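Local coordinates for protein Exo-alpha-sialidase (Clostridium perfringens, PDB 2VO8) that is a family 33 glycoside hydrolase, here its cohesin module, which probably binds a partner dockerin with high affinity to assemble toxin complexes, at residues A[23-28]-A[98-103]; A[31-36]-A[91-96]; A[46-51]-A[112-117]. All blocks are in the same frame, centred on the assembly; numbering follows the deposited sequence. Where two conformers were deposited one is given.

Contact 1: A[23-28]-A[98-103]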
loop_
_atom_site.group_PDB
_atom_site.type_symbol
_atom_site.label_atom_id
_atom_site.label_comp_id
_atom_site.label_asym_id
_atom_site.label_seq_id
_atom_site.Cartn_x
_atom_site.Cartn_y
_atom_site.Cartn_z
ATOM N N GLY A 23 -5.560 7.426 -18.785
ATOM C CA GLY A 23 -4.656 6.768 -19.732
ATOM C C GLY A 23 -3.143 6.730 -19.459
ATOM O O GLY A 23 -2.389 6.199 -20.273
ATOM N N SER A 24 -2.723 7.250 -18.305
ATOM C CA SER A 24 -1.313 7.287 -17.946
ATOM C C SER A 24 -1.144 6.522 -16.634
ATOM O O SER A 24 -1.751 6.847 -15.619
ATOM C CB SER A 24 -0.850 8.739 -17.820
ATOM O OG SER A 24 0.569 8.828 -17.811
ATOM N N ALA A 25 -0.327 5.470 -16.669
ATOM C CA ALA A 25 -0.071 4.656 -15.502
ATOM C C ALA A 25 0.740 5.481 -14.465
ATOM O O ALA A 25 1.603 6.313 -14.808
ATOM C CB ALA A 25 0.686 3.386 -15.877
ATOM N N PHE A 26 0.434 5.239 -13.206
ATOM C CA PHE A 26 1.170 5.858 -12.097
ATOM C C PHE A 26 1.322 4.832 -10.969
ATOM O O PHE A 26 0.636 3.849 -10.962
ATOM C CB PHE A 26 0.408 7.127 -11.614
ATOM C CG PHE A 26 -0.880 6.823 -10.875
ATOM C CD1 PHE A 26 -0.927 6.692 -9.479
ATOM C CD2 PHE A 26 -2.084 6.683 -11.580
ATOM C CE1 PHE A 26 -2.115 6.374 -8.845
ATOM C CE2 PHE A 26 -3.249 6.334 -10.959
ATOM C CZ PHE A 26 -3.287 6.207 -9.582
ATOM N N GLU A 27 2.186 5.096 -9.973
ATOM C CA GLU A 27 2.488 4.218 -8.836
ATOM C C GLU A 27 1.905 4.804 -7.511
ATOM O O GLU A 27 2.139 5.988 -7.271
ATOM C CB GLU A 27 4.048 4.123 -8.707
ATOM C CG GLU A 27 4.735 3.056 -9.663
ATOM C CD GLU A 27 5.257 3.570 -11.045
ATOM O OE1 GLU A 27 5.567 2.729 -11.915
ATOM O OE2 GLU A 27 5.397 4.786 -11.289
ATOM N N ALA A 28 1.187 4.028 -6.707
ATOM C CA ALA A 28 1.072 4.320 -5.286
ATOM C C ALA A 28 2.041 3.458 -4.491
ATOM O O ALA A 28 2.098 2.241 -4.677
ATOM C CB ALA A 28 -0.354 4.094 -4.810
ATOM N N LYS A 98 4.684 -1.435 -4.510
ATOM C CA LYS A 98 4.340 -0.517 -5.612
ATOM C C LYS A 98 3.004 -0.999 -6.167
ATOM O O LYS A 98 2.908 -2.141 -6.616
ATOM C CB LYS A 98 5.359 -0.632 -6.743
ATOM C CG LYS A 98 6.790 -0.268 -6.402
ATOM C CD LYS A 98 7.672 -0.222 -7.661
ATOM C CE LYS A 98 8.736 -1.321 -7.772
ATOM N NZ LYS A 98 9.867 -0.727 -8.589
ATOM N N VAL A 99 1.980 -0.142 -6.157
ATOM C CA VAL A 99 0.688 -0.472 -6.771
ATOM C C VAL A 99 0.536 0.378 -8.038
ATOM O O VAL A 99 0.536 1.596 -7.984
ATOM C CB VAL A 99 -0.527 -0.232 -5.813
ATOM C CG1 VAL A 99 -1.870 -0.636 -6.477
ATOM C CG2 VAL A 99 -0.369 -0.940 -4.519
ATOM N N ASN A 100 0.507 -0.272 -9.202
ATOM C CA ASN A 100 0.518 0.436 -10.480
ATOM C C ASN A 100 -0.932 0.460 -10.997
ATOM O O ASN A 100 -1.588 -0.579 -11.061
ATOM C CB ASN A 100 1.444 -0.257 -11.479
ATOM C CG ASN A 100 1.712 0.592 -12.669
ATOM O OD1 ASN A 100 0.817 0.750 -13.550
ATOM N ND2 ASN A 100 2.903 1.206 -12.719
ATOM N N LEU A 101 -1.417 1.668 -11.255
ATOM C CA LEU A 101 -2.814 1.962 -11.637
ATOM C C LEU A 101 -2.844 2.866 -12.844
ATOM O O LEU A 101 -1.978 3.651 -13.031
ATOM C CB LEU A 101 -3.548 2.668 -10.484
ATOM C CG LEU A 101 -3.684 1.792 -9.230
ATOM C CD1 LEU A 101 -3.222 2.567 -7.967
ATOM C CD2 LEU A 101 -5.034 1.230 -9.024
ATOM N N THR A 102 -3.883 2.755 -13.674
ATOM C CA THR A 102 -4.133 3.708 -14.770
ATOM C C THR A 102 -5.557 4.265 -14.618
ATOM O O THR A 102 -6.526 3.483 -14.556
ATOM C CB THR A 102 -3.988 3.067 -16.148
ATOM O OG1 THR A 102 -2.673 2.478 -16.284
ATOM C CG2 THR A 102 -4.265 4.093 -17.289
ATOM N N PRO A 103 -5.682 5.587 -14.513
ATOM C CA PRO A 103 -7.070 6.128 -14.406
ATOM C C PRO A 103 -7.817 5.952 -15.711
ATOM O O PRO A 103 -7.199 5.943 -16.763
ATOM C CB PRO A 103 -6.871 7.617 -14.086
ATOM C CG PRO A 103 -5.338 7.771 -13.761
ATOM C CD PRO A 103 -4.668 6.651 -14.471
#
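Phe26 pairs with Leu101 and Ala28 with Val99 as hydrogen-bonded antiparallel pairs, and the axes of strands 26-28 and 98-103 run at 142° to each other. Both strands belong to the beta-sandwich of the cohesin fold. Four bonds join the strands. Leu101 N gives a nearly straight bond to Phe26 O, and Val99 N reaches Ala28 O at 2.8 Å. Ahead of the strand, Gly23 N bonds Pro103 O, with an N-H...O angle of 172°.

Phe26, Ala28, Val99 and Leu101 point to the buried face. Phe26 CG sits between the backbone N and the carbonyl carbon, and the ring comes near Leu101 and Pro103. Its CZ lies 3.7 Å from Leu101 CB. Pro103 CD meets the ring edge in its plane. Val20 also touches both Phe26 and Pro103.

The other face carries Glu27 and Asn100. Their carboxylate and amide planes are turned 79° apart, with Glu27 OE1 3.2 Å from Asn100 ND2. At the strand end, Thr102 OG1 bonds Asn58 of strand 55-62, while its methyl CG2 rests 3.6 Å from Gly23 C.

Contact 2: A[31-36]-A[91-96]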
loop_
_atom_site.group_PDB
_atom_site.type_symbol
_atom_site.label_atom_id
_atom_site.label_comp_id
_atom_site.label_asym_id
_atom_site.label_seq_id
_atom_site.Cartn_x
_atom_site.Cartn_y
_atom_site.Cartn_z
ATOM N N GLY A 31 4.054 1.759 2.402
ATOM C CA GLY A 31 5.176 1.475 3.313
ATOM C C GLY A 31 4.807 1.552 4.773
ATOM O O GLY A 31 3.636 1.462 5.140
ATOM N N ILE A 32 5.851 1.671 5.588
ATOM C CA ILE A 32 5.701 1.835 7.049
ATOM C C ILE A 32 6.588 2.996 7.488
ATOM O O ILE A 32 7.513 3.409 6.752
ATOM C CB ILE A 32 6.031 0.511 7.792
ATOM C CG1 ILE A 32 7.453 0.015 7.500
ATOM C CG2 ILE A 32 4.990 -0.609 7.487
ATOM C CD1 ILE A 32 7.859 -1.167 8.412
ATOM N N GLU A 33 6.312 3.560 8.672
ATOM C CA GLU A 33 7.092 4.691 9.187
ATOM C C GLU A 33 6.917 4.750 10.708
ATOM O O GLU A 33 5.908 4.322 11.239
ATOM C CB GLU A 33 6.669 6.010 8.520
ATOM C CG GLU A 33 7.404 7.288 8.989
ATOM C CD GLU A 33 6.830 7.867 10.283
ATOM O OE1 GLU A 33 5.637 7.672 10.557
ATOM O OE2 GLU A 33 7.591 8.505 11.041
ATOM N N GLY A 34 7.969 5.192 11.392
ATOM C CA GLY A 34 7.903 5.392 12.837
ATOM C C GLY A 34 7.599 4.163 13.668
ATOM O O GLY A 34 6.930 4.253 14.688
ATOM N N LEU A 35 8.069 2.992 13.237
ATOM C CA LEU A 35 7.844 1.774 14.006
ATOM C C LEU A 35 8.537 1.877 15.381
ATOM O O LEU A 35 9.602 2.503 15.480
ATOM C CB LEU A 35 8.364 0.533 13.270
ATOM C CG LEU A 35 7.318 -0.185 12.419
ATOM C CD1 LEU A 35 6.423 -1.122 13.279
ATOM C CD2 LEU A 35 6.468 0.873 11.643
ATOM N N ASN A 36 7.910 1.267 16.390
ATOM C CA ASN A 36 8.439 1.187 17.753
ATOM C C ASN A 36 9.794 0.519 17.683
ATOM O O ASN A 36 9.973 -0.422 16.908
ATOM C CB ASN A 36 7.504 0.373 18.671
ATOM C CG ASN A 36 6.202 1.100 19.002
ATOM O OD1 ASN A 36 6.042 2.306 18.727
ATOM N ND2 ASN A 36 5.264 0.371 19.602
ATOM N N GLU A 91 13.172 -2.771 7.596
ATOM C CA GLU A 91 13.528 -1.515 8.263
ATOM C C GLU A 91 12.307 -0.637 8.646
ATOM O O GLU A 91 11.230 -0.749 8.046
ATOM C CB GLU A 91 14.510 -0.747 7.392
ATOM C CG GLU A 91 15.737 -1.570 7.011
ATOM C CD GLU A 91 16.768 -0.718 6.315
ATOM O OE1 GLU A 91 17.116 -1.009 5.150
ATOM O OE2 GLU A 91 17.214 0.271 6.940
ATOM N N LYS A 92 12.503 0.239 9.632
ATOM C CA LYS A 92 11.406 0.895 10.354
ATOM C C LYS A 92 10.621 1.898 9.455
ATOM O O LYS A 92 9.435 2.157 9.694
ATOM C CB LYS A 92 11.952 1.623 11.585
ATOM C CG LYS A 92 12.796 0.754 12.559
ATOM C CD LYS A 92 11.941 -0.141 13.509
ATOM C CE LYS A 92 12.840 -1.020 14.419
ATOM N NZ LYS A 92 12.229 -2.382 14.582
ATOM N N ASP A 93 11.299 2.451 8.462
ATOM C CA ASP A 93 10.694 3.512 7.596
ATOM C C ASP A 93 10.696 3.115 6.118
ATOM O O ASP A 93 10.678 3.986 5.223
ATOM C CB ASP A 93 11.455 4.823 7.804
ATOM C CG ASP A 93 11.019 5.575 9.094
ATOM O OD1 ASP A 93 10.386 5.020 10.002
ATOM O OD2 ASP A 93 11.332 6.756 9.186
ATOM N N SER A 94 10.712 1.812 5.865
ATOM C CA SER A 94 10.862 1.314 4.496
ATOM C C SER A 94 9.569 1.414 3.655
ATOM O O SER A 94 8.484 1.304 4.159
ATOM C CB SER A 94 11.435 -0.129 4.397
ATOM O OG SER A 94 11.337 -0.905 5.583
ATOM N N ASP A 95 9.770 1.576 2.356
ATOM C CA ASP A 95 8.741 1.399 1.362
ATOM C C ASP A 95 8.718 -0.091 0.970
ATOM O O ASP A 95 9.788 -0.744 0.838
ATOM C CB ASP A 95 8.998 2.336 0.179
ATOM C CG ASP A 95 8.818 3.821 0.559
ATOM O OD1 ASP A 95 8.315 4.088 1.652
ATOM O OD2 ASP A 95 9.170 4.698 -0.232
ATOM N N LEU A 96 7.506 -0.628 0.861
ATOM C CA LEU A 96 7.291 -2.069 0.761
ATOM C C LEU A 96 6.631 -2.546 -0.557
ATOM O O LEU A 96 6.973 -3.609 -1.067
ATOM C CB LEU A 96 6.459 -2.548 1.942
ATOM C CG LEU A 96 7.072 -2.401 3.335
ATOM C CD1 LEU A 96 6.151 -2.943 4.383
ATOM C CD2 LEU A 96 8.426 -3.171 3.389
HETATM O O HOH W 1 7.342 4.470 4.140
HETATM O O HOH W 2 10.174 8.085 11.036
#
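Ile32 lies against the turn that leads into strand 95-103, and its backbone N bonds Ser94 O at 3.0 Å. The turn is type I and runs from Glu91 to Ser94. Strand 95-103 pairs antiparallel with strand 26-33 in the cohesin beta-sandwich, with Gly31 opposite Asp95. The side chain of Ile32 can be followed outward. From CB, one branch is the methyl CG2, which faces Leu96 CD1 at 4.1 Å. The other branch starts at CG1, held between the backbone N and the carbonyl carbon (chi1 58°). CG1 lies near both Lys92 O and Ser94 O. Its tip, CD1, comes 3.4 Å from Glu91 O. The Ile32 chain is thus bordered by carbonyl oxygens of the turn along one branch and by leucine along the other.

Further along the chain, Leu35 CB packs on Lys92 CD at 3.6 Å. The ammonium of Lys92 forms a salt bridge with Glu89.

The polar part centres on Asp93. Its OD1 accepts Gly34 N at 2.8 Å, on the syn side and 33° out of the carboxylate plane. Glu33 and Asp93 lie side by side and point the same way. One water donates to both Glu33 OE2 and Asp93 OD2. A second water lies within hydrogen-bonding distance of Ile32 O and of Asp95 OD1, which also forms a salt bridge with Lys15.

Glu33 OE2 and Asp93 OD2 are 4.5 Å apart. Two like charges this close would be expected to repel, and the shared water, with a proton for each, probably eases that repulsion.

Contact 3: A[46-51]-A[112-117]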
loop_
_atom_site.group_PDB
_atom_site.type_symbol
_atom_site.label_atom_id
_atom_site.label_comp_id
_atom_site.label_asym_id
_atom_site.label_seq_id
_atom_site.Cartn_x
_atom_site.Cartn_y
_atom_site.Cartn_z
ATOM N N TYR A 46 -1.691 -5.149 3.998
ATOM C CA TYR A 46 -2.640 -4.071 3.746
ATOM C C TYR A 46 -3.962 -4.614 3.214
ATOM O O TYR A 46 -4.018 -5.720 2.677
ATOM C CB TYR A 46 -2.053 -3.060 2.758
ATOM C CG TYR A 46 -0.682 -2.553 3.144
ATOM C CD1 TYR A 46 -0.531 -1.571 4.115
ATOM C CD2 TYR A 46 0.462 -3.055 2.539
ATOM C CE1 TYR A 46 0.720 -1.105 4.471
ATOM C CE2 TYR A 46 1.717 -2.596 2.888
ATOM C CZ TYR A 46 1.841 -1.620 3.854
ATOM O OH TYR A 46 3.088 -1.159 4.206
ATOM N N LEU A 47 -5.024 -3.829 3.370
ATOM C CA LEU A 47 -6.165 -3.918 2.495
ATOM C C LEU A 47 -6.188 -2.552 1.822
ATOM O O LEU A 47 -6.380 -1.513 2.468
ATOM C CB LEU A 47 -7.477 -4.339 3.163
ATOM C CG LEU A 47 -8.551 -4.573 2.065
ATOM C CD1 LEU A 47 -8.437 -5.906 1.344
ATOM C CD2 LEU A 47 -9.977 -4.314 2.576
ATOM N N PHE A 48 -5.887 -2.595 0.521
ATOM C CA PHE A 48 -5.712 -1.408 -0.315
ATOM C C PHE A 48 -7.036 -1.142 -1.020
ATOM O O PHE A 48 -7.580 -2.033 -1.636
ATOM C CB PHE A 48 -4.634 -1.623 -1.366
ATOM C CG PHE A 48 -4.507 -0.472 -2.349
ATOM C CD1 PHE A 48 -3.803 0.677 -2.031
ATOM C CD2 PHE A 48 -5.115 -0.541 -3.596
ATOM C CE1 PHE A 48 -3.686 1.721 -2.923
ATOM C CE2 PHE A 48 -4.978 0.474 -4.482
ATOM C CZ PHE A 48 -4.277 1.597 -4.180
ATOM N N GLU A 49 -7.552 0.074 -0.910
ATOM C CA GLU A 49 -8.884 0.383 -1.476
ATOM C C GLU A 49 -8.777 1.515 -2.466
ATOM O O GLU A 49 -7.982 2.453 -2.318
ATOM C CB GLU A 49 -9.890 0.665 -0.356
ATOM C CG GLU A 49 -10.151 -0.585 0.479
ATOM C CD GLU A 49 -11.473 -0.559 1.183
ATOM O OE1 GLU A 49 -12.462 -0.045 0.593
ATOM O OE2 GLU A 49 -11.547 -1.096 2.313
ATOM N N TYR A 50 -9.568 1.379 -3.529
ATOM C CA TYR A 50 -9.591 2.352 -4.594
ATOM C C TYR A 50 -10.935 2.220 -5.350
ATOM O O TYR A 50 -11.647 1.226 -5.202
ATOM C CB TYR A 50 -8.440 2.104 -5.547
ATOM C CG TYR A 50 -8.637 0.927 -6.468
ATOM C CD1 TYR A 50 -9.099 1.104 -7.786
ATOM C CD2 TYR A 50 -8.325 -0.377 -6.047
ATOM C CE1 TYR A 50 -9.228 0.007 -8.649
ATOM C CE2 TYR A 50 -8.488 -1.469 -6.891
ATOM C CZ TYR A 50 -8.940 -1.271 -8.203
ATOM O OH TYR A 50 -9.131 -2.383 -9.014
ATOM N N ASN A 51 -11.229 3.241 -6.120
ATOM C CA ASN A 51 -12.496 3.299 -6.825
ATOM C C ASN A 51 -12.314 2.562 -8.146
ATOM O O ASN A 51 -11.670 3.084 -9.054
ATOM C CB ASN A 51 -12.937 4.747 -7.007
ATOM C CG ASN A 51 -14.170 4.895 -7.888
ATOM O OD1 ASN A 51 -14.780 3.889 -8.337
ATOM N ND2 ASN A 51 -14.569 6.149 -8.104
ATOM N N LEU A 112 -7.203 6.891 -2.513
ATOM C CA LEU A 112 -6.471 5.645 -2.398
ATOM C C LEU A 112 -6.173 5.422 -0.895
ATOM O O LEU A 112 -5.502 6.251 -0.293
ATOM C CB LEU A 112 -5.210 5.724 -3.209
ATOM C CG LEU A 112 -5.438 6.194 -4.673
ATOM C CD1 LEU A 112 -4.147 6.405 -5.367
ATOM C CD2 LEU A 112 -6.430 5.187 -5.371
ATOM N N GLY A 113 -6.777 4.380 -0.340
ATOM C CA GLY A 113 -6.803 4.110 1.103
ATOM C C GLY A 113 -6.195 2.791 1.542
ATOM O O GLY A 113 -6.189 1.811 0.819
ATOM N N LEU A 114 -5.718 2.779 2.776
ATOM C CA LEU A 114 -5.319 1.546 3.430
ATOM C C LEU A 114 -6.267 1.376 4.604
ATOM O O LEU A 114 -6.178 2.147 5.600
ATOM C CB LEU A 114 -3.832 1.619 3.838
ATOM C CG LEU A 114 -2.738 1.781 2.767
ATOM C CD1 LEU A 114 -1.270 2.044 3.302
ATOM C CD2 LEU A 114 -2.657 0.541 1.794
ATOM N N THR A 115 -7.192 0.424 4.495
ATOM C CA THR A 115 -8.225 0.251 5.520
ATOM C C THR A 115 -7.883 -0.831 6.559
ATOM O O THR A 115 -8.589 -0.991 7.552
ATOM C CB THR A 115 -9.598 -0.046 4.882
ATOM O OG1 THR A 115 -9.480 -1.166 3.991
ATOM C CG2 THR A 115 -10.091 1.147 4.107
ATOM N N THR A 116 -6.826 -1.582 6.250
ATOM C CA THR A 116 -6.170 -2.577 7.122
ATOM C C THR A 116 -4.677 -2.371 6.890
ATOM O O THR A 116 -4.203 -2.159 5.721
ATOM C CB THR A 116 -6.617 -4.011 6.783
ATOM O OG1 THR A 116 -8.015 -4.186 7.084
ATOM C CG2 THR A 116 -5.767 -5.125 7.516
ATOM N N ALA A 117 -3.915 -2.368 7.995
ATOM C CA ALA A 117 -2.454 -2.208 7.935
ATOM C C ALA A 117 -1.893 -2.830 9.211
ATOM O O ALA A 117 -2.208 -2.383 10.303
ATOM C CB ALA A 117 -2.069 -0.776 7.819
#
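Leu114 sits between the rings of Tyr46 and Phe48 on the buried face of two antiparallel strands of the cohesin beta-sandwich. CG of Leu114 lies anti to the carbonyl carbon (chi1 -62°). CD2 reaches both rings, while CD1 meets Tyr46. CD2 touches Tyr46 CB at 3.8 Å and meets the edge of the Phe48 ring, in its plane, at CD1. CD1 of the leucine approaches Tyr46 CD1 and CE1. Ala117 CB adds a contact to Tyr46 CD1 at 4.1 Å. At the other end, Leu112 CD2 packs on Tyr50 CB at 3.7 Å.

Backbone bonds join the strands beneath these side chains. Glu49 and Gly113 form a hydrogen-bonded pair, with Glu49 N to Gly113 O at 2.8 Å. The chain turns a corner at Thr115, where Thr115 N bonds Leu47 O. Beyond the corner, Leu47 N bonds Thr116 O at 3.0 Å, but the donor stands 38° above the carbonyl plane. Thr116 N is buried here without a partner.

The polar edge lies on the opposite face. Leu47 CB rests on Thr116 CB, and Leu47 CD2 comes near Thr115 OG1. Glu49 and Thr115 cross at about a right angle. Thr115 OG1 donates to Glu49 OE2 at 2.7 Å, on the anti side of the carboxylate. The same oxygen lies close to the threonine methyl.

Strand 78-85 flanks segment 46-51, and strand 126-139 flanks segment 112-117. Strand 26-33 packs over the apolar face, where Leu30 touches Tyr46 and Leu114, and strand 10-15 adds Ile14 against Phe48 and Leu112.

From the N terminus, after strands 10-15 and 19-21, the chain reaches segment 23-28 and strand 26-33, which takes part in contact 1 near its start and in contact 2 at its far end. Strand 41-49 follows and carries one side of contact 3. Strand 95-103 then returns antiparallel to strand 26-33. It closes contact 2 first and contact 1 afterwards, so the loop of contact 2 is nested inside that of contact 1. Strand 107-121 closes contact 3 last, and its loop crosses both others. Contacts 1 and 2 lie about 22 Å apart, centre to centre. Contact 3 joins them through the core: Phe48 packs on Val99 and Leu101, and Tyr46 on Ile32 and Leu96.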